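Local coordinates for protein pyruvate kinase 1 (Trypanosoma brucei brucei, PDB 4KCT) that catalyses the transfer of a phosphoryl group from phosphoenolpyruvate to ADP, giving pyruvate and ATP, and also has an intrinsic decarboxylase activity, at residues Ala115-Gly120 with Thr173-Ile178. Residues are numbered along the deposited sequence; the frame is centred on the assembly and turned at random.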
loop_
_atom_site.group_PDB
_atom_site.type_symbol
_atom_site.label_atom_id
_atom_site.label_comp_id
_atom_site.label_asym_id
_atom_site.label_seq_id
_atom_site.Cartn_x
_atom_site.Cartn_y
_atom_site.Cartn_z
ATOM N N ALA A 115 29.122 -41.614 -39.260
ATOM C CA ALA A 115 29.312 -42.105 -40.640
ATOM C C ALA A 115 28.686 -41.133 -41.653
ATOM O O ALA A 115 29.158 -41.012 -42.785
ATOM C CB ALA A 115 28.731 -43.495 -40.818
ATOM N N TYR A 116 27.611 -40.459 -41.243
ATOM C CA TYR A 116 26.810 -39.652 -42.164
ATOM C C TYR A 116 27.229 -38.173 -42.176
ATOM O O TYR A 116 26.599 -37.336 -42.845
ATOM C CB TYR A 116 25.313 -39.787 -41.844
ATOM C CG TYR A 116 24.765 -41.146 -42.192
ATOM C CD1 TYR A 116 24.359 -41.435 -43.484
ATOM C CD2 TYR A 116 24.830 -42.196 -41.273
ATOM C CE1 TYR A 116 23.986 -42.726 -43.847
ATOM C CE2 TYR A 116 24.463 -43.486 -41.629
ATOM C CZ TYR A 116 24.022 -43.737 -42.910
ATOM O OH TYR A 116 23.600 -45.003 -43.246
ATOM N N GLU A 117 28.299 -37.861 -41.455
ATOM C CA GLU A 117 28.664 -36.475 -41.198
ATOM C C GLU A 117 28.872 -35.677 -42.495
ATOM O O GLU A 117 28.558 -34.471 -42.564
ATOM C CB GLU A 117 29.934 -36.425 -40.346
ATOM C CG GLU A 117 30.505 -35.037 -40.179
ATOM C CD GLU A 117 31.801 -35.040 -39.400
ATOM O OE1 GLU A 117 32.320 -36.141 -39.094
ATOM O OE2 GLU A 117 32.301 -33.941 -39.089
ATOM N N LYS A 118 29.442 -36.325 -43.513
ATOM C CA LYS A 118 29.868 -35.590 -44.695
ATOM C C LYS A 118 28.993 -35.792 -45.913
ATOM O O LYS A 118 29.268 -35.224 -46.971
ATOM C CB LYS A 118 31.345 -35.862 -45.016
ATOM C CG LYS A 118 32.276 -35.470 -43.877
ATOM C CD LYS A 118 33.731 -35.710 -44.244
ATOM C CE LYS A 118 34.647 -35.564 -43.034
ATOM N NZ LYS A 118 36.033 -36.023 -43.362
ATOM N N VAL A 119 27.892 -36.520 -45.745
ATOM C CA VAL A 119 27.074 -36.964 -46.889
ATOM C C VAL A 119 25.584 -36.817 -46.614
ATOM O O VAL A 119 24.791 -37.701 -46.968
ATOM C CB VAL A 119 27.302 -38.464 -47.239
ATOM C CG1 VAL A 119 28.599 -38.654 -47.978
ATOM C CG2 VAL A 119 27.239 -39.320 -45.984
ATOM N N GLY A 120 25.180 -35.671 -46.077
ATOM C CA GLY A 120 23.778 -35.475 -45.790
ATOM C C GLY A 120 22.960 -35.324 -47.059
ATOM O O GLY A 120 23.419 -34.742 -48.058
ATOM N N THR A 173 22.595 -25.438 -46.275
ATOM C CA THR A 173 23.991 -25.633 -46.683
ATOM C C THR A 173 24.787 -26.328 -45.548
ATOM O O THR A 173 24.214 -26.708 -44.516
ATOM C CB THR A 173 24.653 -24.289 -47.049
ATOM O OG1 THR A 173 24.516 -23.384 -45.951
ATOM C CG2 THR A 173 23.973 -23.664 -48.296
ATOM N N ASP A 174 26.098 -26.483 -45.740
ATOM C CA ASP A 174 26.919 -27.270 -44.814
ATOM C C ASP A 174 26.906 -26.684 -43.383
ATOM O O ASP A 174 27.045 -25.476 -43.195
ATOM C CB ASP A 174 28.361 -27.358 -45.325
ATOM C CG ASP A 174 28.528 -28.353 -46.492
ATOM O OD1 ASP A 174 27.544 -29.050 -46.854
ATOM O OD2 ASP A 174 29.670 -28.453 -47.021
ATOM N N ARG A 175 26.826 -27.562 -42.385
ATOM C CA ARG A 175 27.058 -27.188 -40.969
ATOM C C ARG A 175 26.234 -25.979 -40.503
ATOM O O ARG A 175 26.787 -25.056 -39.910
ATOM C CB ARG A 175 28.549 -26.911 -40.713
ATOM C CG ARG A 175 29.460 -28.092 -40.983
ATOM C CD ARG A 175 30.445 -28.326 -39.847
ATOM N NE ARG A 175 31.630 -29.037 -40.327
ATOM C CZ ARG A 175 31.809 -30.360 -40.262
ATOM N NH1 ARG A 175 30.933 -31.138 -39.629
ATOM N NH2 ARG A 175 32.898 -30.900 -40.789
ATOM N N ARG A 176 24.913 -26.075 -40.621
ATOM C CA ARG A 176 24.012 -25.057 -40.081
ATOM C C ARG A 176 23.752 -25.303 -38.593
ATOM O O ARG A 176 23.882 -26.439 -38.107
ATOM C CB ARG A 176 22.688 -25.068 -40.842
ATOM C CG ARG A 176 22.823 -24.828 -42.343
ATOM C CD ARG A 176 23.330 -23.431 -42.611
ATOM N NE ARG A 176 24.779 -23.400 -42.563
ATOM C CZ ARG A 176 25.494 -22.296 -42.429
ATOM N NH1 ARG A 176 26.812 -22.378 -42.317
ATOM N NH2 ARG A 176 24.896 -21.111 -42.412
ATOM N N GLY A 177 23.516 -24.219 -37.853
ATOM C CA GLY A 177 23.196 -24.300 -36.418
ATOM C C GLY A 177 21.931 -25.099 -36.122
ATOM O O GLY A 177 20.933 -25.011 -36.856
ATOM N N ILE A 178 21.940 -25.792 -34.978
ATOM C CA ILE A 178 20.789 -26.561 -34.479
ATOM C C ILE A 178 20.399 -26.014 -33.100
ATOM O O ILE A 178 21.269 -25.713 -32.270
ATOM C CB ILE A 178 21.179 -28.070 -34.340
ATOM C CG1 ILE A 178 21.377 -28.712 -35.727
ATOM C CG2 ILE A 178 20.162 -28.849 -33.491
ATOM C CD1 ILE A 178 20.085 -28.851 -36.530
#
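Glu117 and Arg175 meet in a single salt bridge at the protein surface, the one direct contact between the turn at 116-119 and the residues leading into strand 177-179; their CA atoms lie 9.4 Å apart. NH1 of Arg175 donates to OE2 of Glu117 at 3.2 Å, with an N-H...O angle of 153°. The oxygen lies near the guanidinium plane, at its edge, and accepts through its anti lone pair, turned away from OE1. NH2 of Arg175 stays 3.5 Å from OE2 of Glu117; only NH1 bonds, and the carboxylate and guanidinium planes, 61° apart, are not aligned as in a two-pronged pair. With CG opposite the backbone N (chi1 172°) and the rest of the chain extended, the carboxylate of Glu117 is carried to Arg175, which bends at chi2.

Next in sequence, Arg176 grips the carbonyl O of Asp174 side-on with two nitrogens: Arg176 NH1 lies 3.2 Å from Asp174 O, nearly in line with the C=O, and Arg176 NE 3.1 Å from Asp174 O, above the carbonyl plane. OD1 of Asp174 accepts from the backbone N of Phe95, and the N of Arg176 donates to OG1 of Thr92. Backbone hydrogen bonds join Glu117 to Leu94 and Arg175 to Gly93, so both segments border the loop after strand 90-91. Val119 N to Tyr116 O closes a type I beta turn carrying Glu117. Both segments belong to the mixed beta-sheet B domain of pyruvate kinase, the lid-like insertion in its TIM barrel.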